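Local structure of cytosolic phospholipase A2 delta (Homo sapiens, 5IZ5) at residues L165-V170 with E276-E281; L191-S196 with F213-A218; P714-L719 with N738-D743. The protein hydrolyses the sn-2 ester of glycerophospholipids in a calcium-dependent manner, releasing a fatty acid, with a preference for linoleic acid at that position. The protein carries 3 engineered substitutions. All coordinates share one frame; numbering follows the deposited sequence.

In the fold
Interactions 1 and 2 belong to one beta-sandwich, their centres 10 Å apart, and touch through strands 160-172 and 210-216, where Ser166 N lies 2.8 Å from Tyr215 O. Interaction 1 is a partly buried strand pairing within one sheet, held by backbone hydrogen bonds and a disulfide. Interaction 2, nested along the chain inside the loop that interaction 1 closes, is buried and joins two facing sheets by aliphatic-aromatic packing without direct hydrogen bonds between its segments. Interaction 3 lies about 62 Å from interaction 1, centre to centre, across the chain's centre. It is a small surface contact within the PLA2c region, where a carboxylate and a water bind loop N-H groups.

Interaction 1 (L165-V170 with E276-E281); sequences LSCLDV and EGCPEE
Cys167 and Cys278 both turn SG anti to their carbonyl carbon, beside the backbone N (chi1 -70° and -66°), and this brings the two sulfurs together. Cys167 SG and Cys278 SG are bonded at 2.0 Å, with a torsion of 120° about the S-S bond, opened well beyond a right angle. The bridge runs diagonally: in the antiparallel register Cys167 lies opposite Glu276, and Cys278 comes two residues further on. Two backbone bonds frame the hydrogen-bonded pair, Cys167 N to Glu276 O at 2.8 Å and Glu276 N to Cys167 O at 2.8 Å. Next to it Ser166 and Gly277 form a non-hydrogen-bonded pair; there Ser166 CA lies 3.5 Å from Glu276 O, a CA-H...O contact. Past the strand end, Cys278 N donates to Leu165 O at 2.9 Å, and a water donates to both Leu165 O and Cys278 O. The disulfide is sheltered on its own face by Leu165, whose CB packs 3.7 Å from Cys278 SG. On the other flank of strand 160-172, strand 210-216 brings Arg212 and His214 against Cys167. The whole is a disulfide-reinforced antiparallel strand pair in a beta-sandwich, consistent with the second C2 domain proposed between the N-terminal C2 and PLA2c domains.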
loop_
_atom_site.group_PDB
_atom_site.type_symbol
_atom_site.label_atom_id
_atom_site.label_comp_id
_atom_site.label_asym_id
_atom_site.label_seq_id
_atom_site.Cartn_x
_atom_site.Cartn_y
_atom_site.Cartn_z
ATOM N N LEU B 165 11.839 -7.691 -21.082
ATOM C CA LEU B 165 10.626 -8.472 -21.330
ATOM C C LEU B 165 10.469 -8.720 -22.817
ATOM O O LEU B 165 10.598 -7.797 -23.623
ATOM C CB LEU B 165 9.376 -7.748 -20.806
ATOM C CG LEU B 165 8.325 -8.576 -20.068
ATOM C CD1 LEU B 165 8.934 -9.240 -18.845
ATOM C CD2 LEU B 165 7.171 -7.680 -19.666
ATOM N N SER B 166 10.194 -9.973 -23.166
ATOM C CA SER B 166 9.790 -10.330 -24.515
ATOM C C SER B 166 8.294 -10.609 -24.546
ATOM O O SER B 166 7.686 -10.970 -23.535
ATOM C CB SER B 166 10.566 -11.548 -25.000
ATOM O OG SER B 166 11.954 -11.264 -25.056
ATOM N N CYS B 167 7.706 -10.405 -25.715
ATOM C CA CYS B 167 6.278 -10.553 -25.916
ATOM C C CYS B 167 6.078 -11.524 -27.092
ATOM O O CYS B 167 6.718 -11.376 -28.133
ATOM C CB CYS B 167 5.654 -9.183 -26.244
ATOM S SG CYS B 167 5.513 -7.831 -24.998
ATOM N N LEU B 168 5.220 -12.534 -26.932
ATOM C CA LEU B 168 4.957 -13.486 -28.020
ATOM C C LEU B 168 3.475 -13.599 -28.342
ATOM O O LEU B 168 2.660 -13.892 -27.464
ATOM C CB LEU B 168 5.642 -14.824 -27.720
ATOM C CG LEU B 168 5.059 -16.251 -27.721
ATOM C CD1 LEU B 168 3.744 -16.487 -28.445
ATOM C CD2 LEU B 168 6.139 -17.174 -28.282
ATOM N N ASP B 169 3.139 -13.351 -29.608
ATOM C CA ASP B 169 1.752 -13.380 -30.073
ATOM C C ASP B 169 1.461 -14.642 -30.876
ATOM O O ASP B 169 2.237 -15.007 -31.758
ATOM C CB ASP B 169 1.454 -12.157 -30.945
ATOM C CG ASP B 169 1.132 -10.916 -30.133
ATOM O OD1 ASP B 169 0.633 -11.044 -28.994
ATOM O OD2 ASP B 169 1.366 -9.805 -30.650
ATOM N N VAL B 170 0.335 -15.286 -30.578
ATOM C CA VAL B 170 -0.098 -16.481 -31.293
ATOM C C VAL B 170 -1.460 -16.222 -31.937
ATOM O O VAL B 170 -2.439 -15.968 -31.237
ATOM C CB VAL B 170 -0.219 -17.690 -30.349
ATOM C CG1 VAL B 170 -0.525 -18.951 -31.137
ATOM C CG2 VAL B 170 1.052 -17.880 -29.541
ATOM N N GLU B 276 8.671 -10.968 -30.069
ATOM C CA GLU B 276 9.202 -9.629 -30.270
ATOM C C GLU B 276 9.644 -9.058 -28.926
ATOM O O GLU B 276 9.138 -9.458 -27.877
ATOM C CB GLU B 276 8.131 -8.732 -30.910
ATOM C CG GLU B 276 8.603 -7.964 -32.134
ATOM C CD GLU B 276 7.514 -7.082 -32.726
ATOM O OE1 GLU B 276 6.636 -6.609 -31.968
ATOM O OE2 GLU B 276 7.539 -6.863 -33.956
ATOM N N GLY B 277 10.594 -8.129 -28.954
ATOM C CA GLY B 277 10.934 -7.368 -27.757
ATOM C C GLY B 277 9.703 -6.596 -27.313
ATOM O O GLY B 277 9.008 -6.010 -28.135
ATOM N N CYS B 278 9.389 -6.644 -26.025
ATOM C CA CYS B 278 8.365 -5.767 -25.475
ATOM C C CYS B 278 8.960 -4.359 -25.474
ATOM O O CYS B 278 10.149 -4.193 -25.204
ATOM C CB CYS B 278 8.006 -6.165 -24.054
ATOM S SG CYS B 278 7.208 -7.788 -23.857
ATOM N N PRO B 279 8.155 -3.337 -25.785
ATOM C CA PRO B 279 8.683 -1.967 -25.674
ATOM C C PRO B 279 9.232 -1.695 -24.269
ATOM O O PRO B 279 8.636 -2.155 -23.290
ATOM C CB PRO B 279 7.469 -1.086 -25.950
ATOM C CG PRO B 279 6.463 -1.965 -26.620
ATOM C CD PRO B 279 6.761 -3.385 -26.253
ATOM N N GLU B 280 10.347 -0.969 -24.165
ATOM C CA GLU B 280 10.957 -0.683 -22.854
ATOM C C GLU B 280 10.309 0.519 -22.143
ATOM O O GLU B 280 11.006 1.411 -21.643
ATOM C CB GLU B 280 12.474 -0.470 -22.961
ATOM C CG GLU B 280 13.267 -1.662 -23.446
ATOM C CD GLU B 280 14.759 -1.564 -23.129
ATOM O OE1 GLU B 280 15.128 -1.033 -22.050
ATOM O OE2 GLU B 280 15.571 -2.035 -23.957
ATOM N N GLU B 281 8.978 0.544 -22.096
ATOM C CA GLU B 281 8.258 1.569 -21.338
ATOM C C GLU B 281 7.308 0.958 -20.323
ATOM O O GLU B 281 6.485 0.103 -20.633
ATOM C CB GLU B 281 7.489 2.528 -22.241
ATOM C CG GLU B 281 6.939 3.757 -21.476
ATOM C CD GLU B 281 6.494 4.905 -22.372
ATOM O OE1 GLU B 281 6.106 4.637 -23.534
ATOM O OE2 GLU B 281 6.521 6.080 -21.902
HETATM O O HOH W 1 12.211 -5.598 -24.682
#

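Interaction 2 (L191-S196 with F213-A218); sequences LVLKGS and FHYMAA
Leu191 and Leu193 face Phe213 and Tyr215 from the short strand segments 191-193 and 213-216, whose axes approach to 9.1 Å and run 18° from parallel. No hydrogen bond joins the segments directly, as expected of strands in facing sheets. After Leu193 the chain folds into a type II turn, closed by Ser196 N to Leu193 O at 3.1 Å. Leu193 O also accepts from Ser196 OG, 2.6 Å away, and a water links Gly195 O to Met216 N. The Phe213 ring meets Leu191 CB, 3.7 Å from CZ, and Ser196 OG, 3.5 Å from CD1, both at its edge, whereas Leu193 CB approaches it obliquely. Leu193 turns CG anti to its backbone N (chi1 177°), and its CD2 lies over one face of Tyr215, a CH-pi contact 4.2 Å from the ring centroid and 26° off its normal. An alanine in place of Phe213 would keep CB beside Leu193 CD2 but would probably open a gap between the sheets, leaving Leu191 CB without its aromatic partner. Strand 210-216 is hydrogen-bonded to strand 160-172 in one sheet, while strand 188-193 lies between strands 200-204 and 221-228 in the other; Leu223 and Leu248 there extend the apolar layer.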
loop_
_atom_site.group_PDB
_atom_site.type_symbol
_atom_site.label_atom_id
_atom_site.label_comp_id
_atom_site.label_asym_id
_atom_site.label_seq_id
_atom_site.Cartn_x
_atom_site.Cartn_y
_atom_site.Cartn_z
ATOM N N LEU B 191 -2.111 -23.640 -24.871
ATOM C CA LEU B 191 -0.787 -23.049 -25.070
ATOM C C LEU B 191 -0.087 -22.877 -23.728
ATOM O O LEU B 191 -0.654 -22.303 -22.793
ATOM C CB LEU B 191 -0.903 -21.684 -25.742
ATOM C CG LEU B 191 -1.586 -21.644 -27.105
ATOM C CD1 LEU B 191 -1.832 -20.205 -27.521
ATOM C CD2 LEU B 191 -0.753 -22.370 -28.152
ATOM N N VAL B 192 1.141 -23.374 -23.634
ATOM C CA VAL B 192 1.912 -23.293 -22.402
ATOM C C VAL B 192 3.261 -22.659 -22.684
ATOM O O VAL B 192 3.960 -23.064 -23.617
ATOM C CB VAL B 192 2.148 -24.684 -21.787
ATOM C CG1 VAL B 192 2.821 -24.564 -20.427
ATOM C CG2 VAL B 192 0.834 -25.441 -21.655
ATOM N N LEU B 193 3.619 -21.669 -21.867
ATOM C CA LEU B 193 4.917 -21.019 -21.946
ATOM C C LEU B 193 5.443 -20.857 -20.528
ATOM O O LEU B 193 5.172 -19.850 -19.859
ATOM C CB LEU B 193 4.791 -19.678 -22.680
ATOM C CG LEU B 193 5.997 -18.742 -22.861
ATOM C CD1 LEU B 193 7.346 -19.427 -22.744
ATOM C CD2 LEU B 193 5.892 -17.977 -24.174
ATOM N N LYS B 194 6.185 -21.865 -20.075
ATOM C CA LYS B 194 6.718 -21.887 -18.717
ATOM C C LYS B 194 7.616 -20.684 -18.456
ATOM O O LYS B 194 8.521 -20.401 -19.233
ATOM C CB LYS B 194 7.537 -23.150 -18.453
ATOM C CG LYS B 194 6.814 -24.300 -17.783
ATOM C CD LYS B 194 7.869 -25.231 -17.187
ATOM C CE LYS B 194 7.569 -25.595 -15.740
ATOM N NZ LYS B 194 8.779 -26.093 -15.029
ATOM N N GLY B 195 7.374 -20.002 -17.344
ATOM C CA GLY B 195 8.131 -18.813 -16.978
ATOM C C GLY B 195 7.471 -17.511 -17.390
ATOM O O GLY B 195 7.907 -16.446 -16.968
ATOM N N SER B 196 6.418 -17.582 -18.201
ATOM C CA SER B 196 5.668 -16.393 -18.593
ATOM C C SER B 196 4.708 -15.989 -17.492
ATOM O O SER B 196 4.400 -16.785 -16.610
ATOM C CB SER B 196 4.880 -16.652 -19.877
ATOM O OG SER B 196 3.837 -17.588 -19.664
ATOM N N PHE B 213 1.704 -13.761 -24.726
ATOM C CA PHE B 213 2.466 -14.144 -23.546
ATOM C C PHE B 213 3.551 -13.110 -23.284
ATOM O O PHE B 213 4.219 -12.647 -24.216
ATOM C CB PHE B 213 3.133 -15.504 -23.732
ATOM C CG PHE B 213 2.172 -16.661 -23.760
ATOM C CD1 PHE B 213 1.923 -17.413 -22.617
ATOM C CD2 PHE B 213 1.542 -17.019 -24.938
ATOM C CE1 PHE B 213 1.051 -18.493 -22.644
ATOM C CE2 PHE B 213 0.670 -18.098 -24.975
ATOM C CZ PHE B 213 0.424 -18.836 -23.827
ATOM N N HIS B 214 3.735 -12.770 -22.012
ATOM C CA HIS B 214 4.837 -11.928 -21.587
ATOM C C HIS B 214 5.777 -12.754 -20.740
ATOM O O HIS B 214 5.339 -13.467 -19.832
ATOM C CB HIS B 214 4.317 -10.755 -20.771
ATOM C CG HIS B 214 3.331 -9.899 -21.497
ATOM N ND1 HIS B 214 1.994 -10.221 -21.586
ATOM C CD2 HIS B 214 3.479 -8.727 -22.157
ATOM C CE1 HIS B 214 1.360 -9.284 -22.267
ATOM N NE2 HIS B 214 2.239 -8.366 -22.628
ATOM N N TYR B 215 7.072 -12.661 -21.029
ATOM C CA TYR B 215 8.064 -13.447 -20.320
ATOM C C TYR B 215 9.430 -12.791 -20.432
ATOM O O TYR B 215 9.703 -12.025 -21.352
ATOM C CB TYR B 215 8.114 -14.870 -20.891
ATOM C CG TYR B 215 8.433 -14.902 -22.360
ATOM C CD1 TYR B 215 9.703 -15.258 -22.808
ATOM C CD2 TYR B 215 7.474 -14.545 -23.300
ATOM C CE1 TYR B 215 10.000 -15.267 -24.161
ATOM C CE2 TYR B 215 7.758 -14.549 -24.645
ATOM C CZ TYR B 215 9.019 -14.912 -25.069
ATOM O OH TYR B 215 9.289 -14.922 -26.404
ATOM N N MET B 216 10.289 -13.106 -19.481
ATOM C CA MET B 216 11.632 -12.561 -19.458
ATOM C C MET B 216 12.473 -13.036 -20.638
ATOM O O MET B 216 12.544 -14.237 -20.921
ATOM C CB MET B 216 12.324 -12.977 -18.177
ATOM C CG MET B 216 11.963 -12.130 -16.974
ATOM S SD MET B 216 12.597 -12.855 -15.462
ATOM C CE MET B 216 14.293 -13.128 -15.868
ATOM N N ALA B 217 13.141 -12.085 -21.290
ATOM C CA ALA B 217 14.035 -12.384 -22.409
ATOM C C ALA B 217 15.178 -13.308 -21.984
ATOM O O ALA B 217 15.666 -14.094 -22.790
ATOM C CB ALA B 217 14.595 -11.096 -22.996
ATOM N N ALA B 218 15.587 -13.230 -20.718
ATOM C CA ALA B 218 16.677 -14.064 -20.199
ATOM C C ALA B 218 16.343 -15.541 -19.967
ATOM O O ALA B 218 17.239 -16.330 -19.657
ATOM C CB ALA B 218 17.224 -13.461 -18.913
HETATM O O HOH W 2 9.014 -13.962 -17.021
#

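Interaction 3 (P714-L719 with N738-D743); sequences PRECHL and NASFKD
Glu716 reaches toward Ala739 and Ser740 with a side chain bent at chi2 (90°), which swings CD round from the fully extended course. OE2 does most of the touching. Ser740 N donates to Glu716 OE2 at 3.0 Å, meeting it on the syn side but 34° out of the carboxylate plane. The Ser740 hydroxyl stands beside the same oxygen, with OG 2.8 Å from Glu716 OE2, although its proton is not settled because OG also has a hydrogen bond with Tyr791 OH. Ala739 points CB at the carboxylate, 3.7 Å from Glu716 OE2, a van der Waals contact of the methyl group beside the polar ones. A bridging water extends the arrangement: it donates to Glu716 OE2 at 2.8 Å and accepts from Ala739 N at 2.8 Å and from Phe741 N at 3.1 Å. The carboxylate thus takes the N-H of Ser740 directly and those of Ala739 and Phe741 through the water, where 740-743 have helical backbone angles without regular helical bonding; these donors would probably favour its charged form. Within 714-719, Arg715 N donates to His718 NE2 at 3.1 Å, from a position tilted out of the imidazole plane. His718 CE1 sits 3.5 Å above the plane of the Arg715 guanidinium, offset toward its rim, and Arg715 NH1 also forms a salt bridge with Asp710. This surface contact joins the approach to strand 718-720, which pairs antiparallel with strand 730-734 at one end of the mixed sheet of the PLA2c region, to the loop that follows strand 730-734. Helix 779-794 packs against both segments, with Tyr791 and Asn792 touching Glu716, and Leu788 touching Asn738 and Phe741.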
loop_
_atom_site.group_PDB
_atom_site.type_symbol
_atom_site.label_atom_id
_atom_site.label_comp_id
_atom_site.label_asym_id
_atom_site.label_seq_id
_atom_site.Cartn_x
_atom_site.Cartn_y
_atom_site.Cartn_z
ATOM N N PRO B 714 -2.276 19.596 28.939
ATOM C CA PRO B 714 -1.797 20.094 27.654
ATOM C C PRO B 714 -2.513 21.369 27.242
ATOM O O PRO B 714 -3.676 21.567 27.581
ATOM C CB PRO B 714 -2.087 18.948 26.678
ATOM C CG PRO B 714 -3.057 18.054 27.360
ATOM C CD PRO B 714 -2.955 18.291 28.830
ATOM N N ARG B 715 -1.778 22.236 26.558
ATOM C CA ARG B 715 -2.279 23.487 26.026
ATOM C C ARG B 715 -2.646 23.356 24.548
ATOM O O ARG B 715 -2.403 22.326 23.914
ATOM C CB ARG B 715 -1.214 24.574 26.200
ATOM C CG ARG B 715 -0.603 24.627 27.593
ATOM C CD ARG B 715 0.439 25.728 27.708
ATOM N NE ARG B 715 1.618 25.471 26.876
ATOM C CZ ARG B 715 2.612 24.639 27.184
ATOM N NH1 ARG B 715 2.599 23.947 28.320
ATOM N NH2 ARG B 715 3.634 24.493 26.343
ATOM N N GLU B 716 -3.212 24.427 24.004
ATOM C CA GLU B 716 -3.687 24.445 22.625
ATOM C C GLU B 716 -2.576 24.216 21.592
ATOM O O GLU B 716 -2.834 23.703 20.502
ATOM C CB GLU B 716 -4.376 25.773 22.317
ATOM C CG GLU B 716 -5.738 25.969 22.969
ATOM C CD GLU B 716 -5.674 26.612 24.346
ATOM O OE1 GLU B 716 -4.601 26.593 24.976
ATOM O OE2 GLU B 716 -6.709 27.129 24.808
ATOM N N CYS B 717 -1.347 24.583 21.938
ATOM C CA CYS B 717 -0.244 24.522 20.997
ATOM C C CYS B 717 1.080 24.266 21.693
ATOM O O CYS B 717 1.422 24.957 22.648
ATOM C CB CYS B 717 -0.173 25.842 20.244
ATOM S SG CYS B 717 1.081 25.877 18.953
ATOM N N HIS B 718 1.818 23.270 21.214
ATOM C CA HIS B 718 3.151 22.967 21.723
ATOM C C HIS B 718 4.174 22.988 20.609
ATOM O O HIS B 718 3.967 22.377 19.560
ATOM C CB HIS B 718 3.180 21.578 22.343
ATOM C CG HIS B 718 2.343 21.447 23.570
ATOM N ND1 HIS B 718 2.881 21.389 24.838
ATOM C CD2 HIS B 718 1.002 21.358 23.723
ATOM C CE1 HIS B 718 1.904 21.266 25.720
ATOM N NE2 HIS B 718 0.756 21.245 25.067
ATOM N N LEU B 719 5.291 23.663 20.862
ATOM C CA LEU B 719 6.378 23.768 19.899
ATOM C C LEU B 719 7.436 22.712 20.168
ATOM O O LEU B 719 7.933 22.598 21.290
ATOM C CB LEU B 719 7.018 25.159 19.982
ATOM C CG LEU B 719 8.267 25.401 19.131
ATOM C CD1 LEU B 719 7.923 25.419 17.653
ATOM C CD2 LEU B 719 8.927 26.708 19.534
ATOM N N ASN B 738 -9.743 20.827 25.538
ATOM C CA ASN B 738 -10.568 21.981 25.857
ATOM C C ASN B 738 -9.919 22.714 27.019
ATOM O O ASN B 738 -10.157 22.379 28.180
ATOM C CB ASN B 738 -11.986 21.532 26.230
ATOM C CG ASN B 738 -12.951 22.698 26.403
ATOM O OD1 ASN B 738 -12.658 23.830 26.018
ATOM N ND2 ASN B 738 -14.115 22.420 26.976
ATOM N N ALA B 739 -9.069 23.687 26.706
ATOM C CA ALA B 739 -8.388 24.468 27.739
ATOM C C ALA B 739 -9.030 25.852 27.855
ATOM O O ALA B 739 -10.102 25.978 28.445
ATOM C CB ALA B 739 -6.895 24.556 27.447
ATOM N N SER B 740 -8.420 26.872 27.255
ATOM C CA SER B 740 -8.892 28.244 27.416
ATOM C C SER B 740 -10.273 28.444 26.783
ATOM O O SER B 740 -10.997 29.361 27.161
ATOM C CB SER B 740 -7.865 29.241 26.851
ATOM O OG SER B 740 -8.062 29.469 25.467
ATOM N N PHE B 741 -10.644 27.569 25.844
ATOM C CA PHE B 741 -11.954 27.615 25.182
ATOM C C PHE B 741 -13.127 27.468 26.139
ATOM O O PHE B 741 -14.233 27.886 25.816
ATOM C CB PHE B 741 -12.044 26.516 24.106
ATOM C CG PHE B 741 -13.302 26.562 23.266
ATOM C CD1 PHE B 741 -13.482 27.557 22.320
ATOM C CD2 PHE B 741 -14.286 25.592 23.398
ATOM C CE1 PHE B 741 -14.617 27.599 21.532
ATOM C CE2 PHE B 741 -15.429 25.624 22.609
ATOM C CZ PHE B 741 -15.595 26.630 21.677
ATOM N N LYS B 742 -12.911 26.858 27.299
ATOM C CA LYS B 742 -13.989 26.744 28.291
ATOM C C LYS B 742 -14.516 28.148 28.635
ATOM O O LYS B 742 -15.726 28.361 28.735
ATOM C CB LYS B 742 -13.504 26.043 29.563
ATOM C CG LYS B 742 -14.420 24.938 30.085
ATOM C CD LYS B 742 -13.687 23.975 31.014
ATOM C CE LYS B 742 -12.358 23.497 30.431
ATOM N NZ LYS B 742 -12.008 22.105 30.823
ATOM N N ASP B 743 -13.591 29.100 28.764
ATOM C CA ASP B 743 -13.909 30.462 29.213
ATOM C C ASP B 743 -14.186 31.419 28.057
ATOM O O ASP B 743 -15.038 32.301 28.177
ATOM C CB ASP B 743 -12.760 31.041 30.049
ATOM C CG ASP B 743 -12.335 30.132 31.178
ATOM O OD1 ASP B 743 -13.219 29.559 31.850
ATOM O OD2 ASP B 743 -11.112 29.995 31.392
HETATM O O HOH W 3 -8.896 25.450 24.477
#